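Local coordinates for protein alpha-1,2-mannosidase (Trichoderma reesei, PDB 1HCU) that probably trims alpha-1,2-linked mannose residues from high-mannose N-glycans as a calcium-dependent family 47 glycosidase, at residues A[392-400]-A[410-421]. Numbering follows the deposited sequence.
Sequences PETLESLYY and WQDLAWEALSAI
L395 and L398 carry nearly all of one side of this contact, an instructive case of two leucines one helical turn apart meshing with a neighbouring helix on which alanines allow close approach. L395 is a knob in the hole formed by A414, A417, L418 and I421: its CD2 lies 3.8 Å from A417 CB and also against the carbonyl oxygen of A414, while its CD1 meets I421 CD1 tip to tip at 4.0 Å. One turn on, L398 divides its two methyls. CD1 presses on the backbone of A414, 3.7 Å from its CA, and CD2 comes to the edge of the W410 indole, near the ring plane, 3.8 Å from CE3. With chi1 at -68°, CG of L398 lies opposite its own carbonyl carbon, and the branched end reaches helix 410-421 although the CB bond does not aim there. The two helices form an antiparallel hairpin, axes 9.1 Å apart at 165°, within the (alpha/alpha)7 barrel of glycosyl hydrolase family 47; E393, a predicted active-site residue, begins the first helix on a face turned from the second. Cutting L398 back to an alanine would probably open a gap between the helices over A414 and leave the indole edge of W410 without its aliphatic neighbour. Around A414 and A417 the fit is close, and no hydrogen bond crosses between the segments. W410 and L413 lie on the partly exposed side, and at L413 the packing slackens: it offers L398 CD2 just its CB, at 4.1 Å. Helix 326-344 packs on both residues through I333 and F340.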
ATOM      1  N   PRO A 392       5.102   0.407   5.224  1.00 12.53           N
ATOM      2  CA  PRO A 392       4.081   0.875   6.160  1.00 11.66           C
ATOM      3  C   PRO A 392       2.962  -0.094   6.535  1.00 12.65           C
ATOM      4  O   PRO A 392       2.160   0.202   7.423  1.00 13.36           O
ATOM      5  CB  PRO A 392       3.520   2.071   5.427  1.00 10.22           C
ATOM      6  CG  PRO A 392       3.404   1.495   4.010  1.00 11.65           C
ATOM      7  CD  PRO A 392       4.674   0.647   3.831  1.00 10.89           C
ATOM      8  N   GLU A 393       2.901  -1.236   5.867  1.00 11.84           N
ATOM      9  CA  GLU A 393       1.823  -2.183   6.104  1.00 12.45           C
ATOM     10  C   GLU A 393       1.414  -2.472   7.544  1.00 12.43           C
ATOM     11  O   GLU A 393       0.229  -2.585   7.834  1.00 13.75           O
ATOM     12  CB  GLU A 393       2.121  -3.501   5.392  1.00 12.83           C
ATOM     13  CG  GLU A 393       2.174  -3.368   3.881  1.00 16.07           C
ATOM     14  CD  GLU A 393       3.510  -2.855   3.389  1.00 17.32           C
ATOM     15  OE1 GLU A 393       3.607  -2.510   2.196  1.00 21.97           O
ATOM     16  OE2 GLU A 393       4.462  -2.805   4.185  1.00 16.77           O
ATOM     17  N   THR A 394       2.378  -2.600   8.444  1.00 12.02           N
ATOM     18  CA  THR A 394       2.064  -2.901   9.831  1.00 11.11           C
ATOM     19  C   THR A 394       1.456  -1.700  10.560  1.00 11.95           C
ATOM     20  O   THR A 394       0.459  -1.842  11.288  1.00  9.52           O
ATOM     21  CB  THR A 394       3.323  -3.424  10.540  1.00 12.11           C
ATOM     22  OG1 THR A 394       3.697  -4.674   9.945  1.00 10.90           O
ATOM     23  CG2 THR A 394       3.073  -3.631  12.021  1.00 12.64           C
ATOM     24  N   LEU A 395       2.047  -0.526  10.347  1.00  9.77           N
ATOM     25  CA  LEU A 395       1.537   0.701  10.941  1.00  9.58           C
ATOM     26  C   LEU A 395       0.134   0.899  10.381  1.00 10.61           C
ATOM     27  O   LEU A 395      -0.758   1.420  11.057  1.00 11.74           O
ATOM     28  CB  LEU A 395       2.424   1.886  10.557  1.00  9.31           C
ATOM     29  CG  LEU A 395       3.804   1.905  11.217  1.00  9.89           C
ATOM     30  CD1 LEU A 395       4.720   2.796  10.404  1.00 11.13           C
ATOM     31  CD2 LEU A 395       3.690   2.397  12.672  1.00  8.04           C
ATOM     32  N   GLU A 396      -0.056   0.461   9.140  1.00 10.93           N
ATOM     33  CA  GLU A 396      -1.352   0.570   8.485  1.00 12.00           C
ATOM     34  C   GLU A 396      -2.367  -0.279   9.240  1.00 11.76           C
ATOM     35  O   GLU A 396      -3.421   0.212   9.642  1.00 10.35           O
ATOM     36  CB  GLU A 396      -1.260   0.080   7.035  1.00 13.61           C
ATOM     37  CG  GLU A 396      -2.534   0.227   6.208  1.00 14.66           C
ATOM     38  CD  GLU A 396      -2.328  -0.245   4.777  1.00 15.07           C
ATOM     39  OE1 GLU A 396      -1.161  -0.276   4.337  1.00 18.56           O
ATOM     40  OE2 GLU A 396      -3.317  -0.577   4.087  1.00 15.47           O
ATOM     41  N   SER A 397      -2.047  -1.553   9.445  1.00 10.00           N
ATOM     42  CA  SER A 397      -2.979  -2.428  10.137  1.00 12.25           C
ATOM     43  C   SER A 397      -3.252  -2.007  11.578  1.00 12.41           C
ATOM     44  O   SER A 397      -4.389  -2.089  12.039  1.00 11.59           O
ATOM     45  CB  SER A 397      -2.501  -3.877  10.064  1.00 11.25           C
ATOM     46  OG  SER A 397      -2.615  -4.344   8.730  1.00 10.61           O
ATOM     47  N   LEU A 398      -2.220  -1.548  12.280  1.00 12.29           N
ATOM     48  CA  LEU A 398      -2.396  -1.099  13.648  1.00 12.48           C
ATOM     49  C   LEU A 398      -3.354   0.086  13.640  1.00 14.16           C
ATOM     50  O   LEU A 398      -4.227   0.200  14.504  1.00 16.80           O
ATOM     51  CB  LEU A 398      -1.054  -0.684  14.253  1.00 12.30           C
ATOM     52  CG  LEU A 398      -0.067  -1.835  14.482  1.00 13.85           C
ATOM     53  CD1 LEU A 398       1.304  -1.265  14.833  1.00 12.01           C
ATOM     54  CD2 LEU A 398      -0.585  -2.744  15.594  1.00  9.04           C
ATOM     55  N   TYR A 399      -3.195   0.966  12.658  1.00 12.88           N
ATOM     56  CA  TYR A 399      -4.064   2.124  12.550  1.00 12.57           C
ATOM     57  C   TYR A 399      -5.531   1.693  12.449  1.00 13.99           C
ATOM     58  O   TYR A 399      -6.367   2.171  13.218  1.00 15.29           O
ATOM     59  CB  TYR A 399      -3.656   2.985  11.348  1.00 11.27           C
ATOM     60  CG  TYR A 399      -4.668   4.042  10.980  1.00 13.35           C
ATOM     61  CD1 TYR A 399      -5.464   3.896   9.844  1.00 13.34           C
ATOM     62  CD2 TYR A 399      -4.864   5.167  11.782  1.00 10.66           C
ATOM     63  CE1 TYR A 399      -6.428   4.837   9.519  1.00 12.52           C
ATOM     64  CE2 TYR A 399      -5.833   6.117  11.463  1.00 10.37           C
ATOM     65  CZ  TYR A 399      -6.611   5.945  10.333  1.00 12.11           C
ATOM     66  OH  TYR A 399      -7.591   6.862  10.014  1.00 13.76           O
ATOM     67  N   TYR A 400      -5.846   0.786  11.522  1.00 13.96           N
ATOM     68  CA  TYR A 400      -7.226   0.316  11.380  1.00 13.12           C
ATOM     69  C   TYR A 400      -7.743  -0.318  12.673  1.00 15.17           C
ATOM     70  O   TYR A 400      -8.904  -0.099  13.054  1.00 16.11           O
ATOM     71  CB  TYR A 400      -7.360  -0.711  10.253  1.00 11.20           C
ATOM     72  CG  TYR A 400      -7.437  -0.125   8.860  1.00 10.69           C
ATOM     73  CD1 TYR A 400      -6.281   0.093   8.111  1.00  8.89           C
ATOM     74  CD2 TYR A 400      -8.674   0.193   8.280  1.00 10.81           C
ATOM     75  CE1 TYR A 400      -6.347   0.606   6.821  1.00  8.81           C
ATOM     76  CE2 TYR A 400      -8.753   0.712   6.986  1.00 10.82           C
ATOM     77  CZ  TYR A 400      -7.581   0.911   6.262  1.00  9.79           C
ATOM     78  OH  TYR A 400      -7.636   1.384   4.975  1.00 11.11           O
ATOM     79  N   TRP A 410      -3.683   0.094  20.990  1.00 13.93           N
ATOM     80  CA  TRP A 410      -3.201   0.063  19.616  1.00 14.23           C
ATOM     81  C   TRP A 410      -2.286   1.230  19.320  1.00 14.25           C
ATOM     82  O   TRP A 410      -1.298   1.087  18.600  1.00 11.83           O
ATOM     83  CB  TRP A 410      -4.381   0.031  18.635  1.00 12.59           C
ATOM     84  CG  TRP A 410      -5.206  -1.216  18.796  1.00 12.54           C
ATOM     85  CD1 TRP A 410      -6.404  -1.327  19.435  1.00 11.89           C
ATOM     86  CD2 TRP A 410      -4.849  -2.546  18.382  1.00 11.36           C
ATOM     87  NE1 TRP A 410      -6.817  -2.635  19.450  1.00 12.47           N
ATOM     88  CE2 TRP A 410      -5.883  -3.406  18.811  1.00  9.99           C
ATOM     89  CE3 TRP A 410      -3.755  -3.092  17.691  1.00 11.12           C
ATOM     90  CZ2 TRP A 410      -5.860  -4.787  18.575  1.00 12.44           C
ATOM     91  CZ3 TRP A 410      -3.732  -4.466  17.455  1.00 10.62           C
ATOM     92  CH2 TRP A 410      -4.779  -5.296  17.897  1.00 10.54           C
ATOM     93  N   GLN A 411      -2.608   2.388  19.883  1.00 14.74           N
ATOM     94  CA  GLN A 411      -1.759   3.545  19.684  1.00 15.00           C
ATOM     95  C   GLN A 411      -0.402   3.260  20.307  1.00 14.40           C
ATOM     96  O   GLN A 411       0.624   3.654  19.763  1.00 15.12           O
ATOM     97  CB  GLN A 411      -2.375   4.771  20.333  1.00 14.90           C
ATOM     98  CG  GLN A 411      -3.676   5.173  19.713  1.00 17.51           C
ATOM     99  CD  GLN A 411      -4.261   6.372  20.393  1.00 17.92           C
ATOM    100  OE1 GLN A 411      -4.553   6.332  21.586  1.00 20.97           O
ATOM    101  NE2 GLN A 411      -4.430   7.456  19.646  1.00 17.82           N
ATOM    102  N   ASP A 412      -0.394   2.570  21.445  1.00 14.32           N
ATOM    103  CA  ASP A 412       0.868   2.252  22.117  1.00 16.85           C
ATOM    104  C   ASP A 412       1.718   1.326  21.251  1.00 15.80           C
ATOM    105  O   ASP A 412       2.932   1.503  21.149  1.00 17.05           O
ATOM    106  CB  ASP A 412       0.611   1.605  23.485  1.00 16.53           C
ATOM    107  CG  ASP A 412      -0.037   2.562  24.478  1.00 20.48           C
ATOM    108  OD1 ASP A 412      -0.665   2.078  25.444  1.00 23.69           O
ATOM    109  OD2 ASP A 412       0.082   3.794  24.304  1.00 20.95           O
ATOM    110  N   LEU A 413       1.082   0.344  20.619  1.00 14.67           N
ATOM    111  CA  LEU A 413       1.812  -0.577  19.759  1.00 14.17           C
ATOM    112  C   LEU A 413       2.405   0.183  18.577  1.00 13.73           C
ATOM    113  O   LEU A 413       3.575   0.008  18.247  1.00 14.05           O
ATOM    114  CB  LEU A 413       0.890  -1.693  19.262  1.00 13.20           C
ATOM    115  CG  LEU A 413       0.301  -2.562  20.375  1.00 15.15           C
ATOM    116  CD1 LEU A 413      -0.614  -3.606  19.760  1.00 14.91           C
ATOM    117  CD2 LEU A 413       1.424  -3.218  21.179  1.00 13.64           C
ATOM    118  N   ALA A 414       1.596   1.036  17.952  1.00 13.24           N
ATOM    119  CA  ALA A 414       2.052   1.830  16.813  1.00 14.42           C
ATOM    120  C   ALA A 414       3.227   2.710  17.227  1.00 14.98           C
ATOM    121  O   ALA A 414       4.211   2.845  16.489  1.00 13.36           O
ATOM    122  CB  ALA A 414       0.916   2.699  16.287  1.00 11.21           C
ATOM    123  N   TRP A 415       3.113   3.298  18.415  1.00 15.04           N
ATOM    124  CA  TRP A 415       4.147   4.169  18.960  1.00 16.69           C
ATOM    125  C   TRP A 415       5.427   3.366  19.145  1.00 17.91           C
ATOM    126  O   TRP A 415       6.522   3.842  18.839  1.00 17.92           O
ATOM    127  CB  TRP A 415       3.693   4.754  20.303  1.00 17.53           C
ATOM    128  CG  TRP A 415       4.694   5.667  20.933  1.00 19.32           C
ATOM    129  CD1 TRP A 415       5.238   5.552  22.180  1.00 19.69           C
ATOM    130  CD2 TRP A 415       5.281   6.837  20.347  1.00 20.06           C
ATOM    131  NE1 TRP A 415       6.126   6.575  22.407  1.00 20.24           N
ATOM    132  CE2 TRP A 415       6.172   7.377  21.298  1.00 20.45           C
ATOM    133  CE3 TRP A 415       5.140   7.481  19.109  1.00 20.69           C
ATOM    134  CZ2 TRP A 415       6.920   8.534  21.053  1.00 21.91           C
ATOM    135  CZ3 TRP A 415       5.883   8.633  18.864  1.00 22.33           C
ATOM    136  CH2 TRP A 415       6.763   9.146  19.833  1.00 21.34           C
ATOM    137  N   GLU A 416       5.292   2.144  19.647  1.00 18.62           N
ATOM    138  CA  GLU A 416       6.456   1.292  19.831  1.00 20.25           C
ATOM    139  C   GLU A 416       7.052   1.002  18.460  1.00 19.23           C
ATOM    140  O   GLU A 416       8.273   0.909  18.319  1.00 19.59           O
ATOM    141  CB  GLU A 416       6.070  -0.017  20.524  1.00 22.68           C
ATOM    142  CG  GLU A 416       5.740   0.128  22.002  1.00 28.91           C
ATOM    143  CD  GLU A 416       5.083  -1.118  22.580  1.00 31.98           C
ATOM    144  OE1 GLU A 416       5.500  -2.239  22.207  1.00 34.94           O
ATOM    145  OE2 GLU A 416       4.156  -0.974  23.411  1.00 34.93           O
ATOM    146  N   ALA A 417       6.185   0.875  17.453  1.00 17.75           N
ATOM    147  CA  ALA A 417       6.624   0.606  16.085  1.00 17.52           C
ATOM    148  C   ALA A 417       7.365   1.813  15.493  1.00 16.85           C
ATOM    149  O   ALA A 417       8.477   1.659  14.980  1.00 16.08           O
ATOM    150  CB  ALA A 417       5.430   0.222  15.202  1.00 18.07           C
ATOM    151  N   LEU A 418       6.765   3.005  15.567  1.00 15.34           N
ATOM    152  CA  LEU A 418       7.424   4.202  15.039  1.00 15.17           C
ATOM    153  C   LEU A 418       8.764   4.409  15.753  1.00 15.48           C
ATOM    154  O   LEU A 418       9.781   4.625  15.102  1.00 15.95           O
ATOM    155  CB  LEU A 418       6.561   5.471  15.215  1.00 16.84           C
ATOM    156  CG  LEU A 418       7.295   6.761  14.766  1.00 20.24           C
ATOM    157  CD1 LEU A 418       6.961   7.096  13.319  1.00 17.01           C
ATOM    158  CD2 LEU A 418       6.931   7.926  15.660  1.00 19.84           C
ATOM    159  N   SER A 419       8.764   4.324  17.084  1.00 14.48           N
ATOM    160  CA  SER A 419       9.994   4.509  17.864  1.00 14.57           C
ATOM    161  C   SER A 419      11.117   3.559  17.453  1.00 13.03           C
ATOM    162  O   SER A 419      12.267   3.980  17.284  1.00 13.69           O
ATOM    163  CB  SER A 419       9.721   4.330  19.363  1.00 14.58           C
ATOM    164  OG  SER A 419       8.764   5.261  19.820  1.00 16.72           O
ATOM    165  N   ALA A 420      10.794   2.277  17.309  1.00 11.24           N
ATOM    166  CA  ALA A 420      11.799   1.299  16.903  1.00 11.88           C
ATOM    167  C   ALA A 420      12.336   1.670  15.524  1.00 12.62           C
ATOM    168  O   ALA A 420      13.545   1.624  15.279  1.00 15.93           O
ATOM    169  CB  ALA A 420      11.204  -0.103  16.880  1.00  7.11           C
ATOM    170  N   ILE A 421      11.432   2.054  14.631  1.00 13.51           N
ATOM    171  CA  ILE A 421      11.801   2.439  13.275  1.00 14.71           C
ATOM    172  C   ILE A 421      12.758   3.633  13.230  1.00 16.89           C
ATOM    173  O   ILE A 421      13.795   3.572  12.570  1.00 18.19           O
ATOM    174  CB  ILE A 421      10.544   2.774  12.433  1.00 14.03           C
ATOM    175  CG1 ILE A 421       9.744   1.495  12.168  1.00 12.26           C
ATOM    176  CG2 ILE A 421      10.946   3.462  11.135  1.00 13.04           C
ATOM    177  CD1 ILE A 421       8.424   1.729  11.461  1.00  7.69           C
TER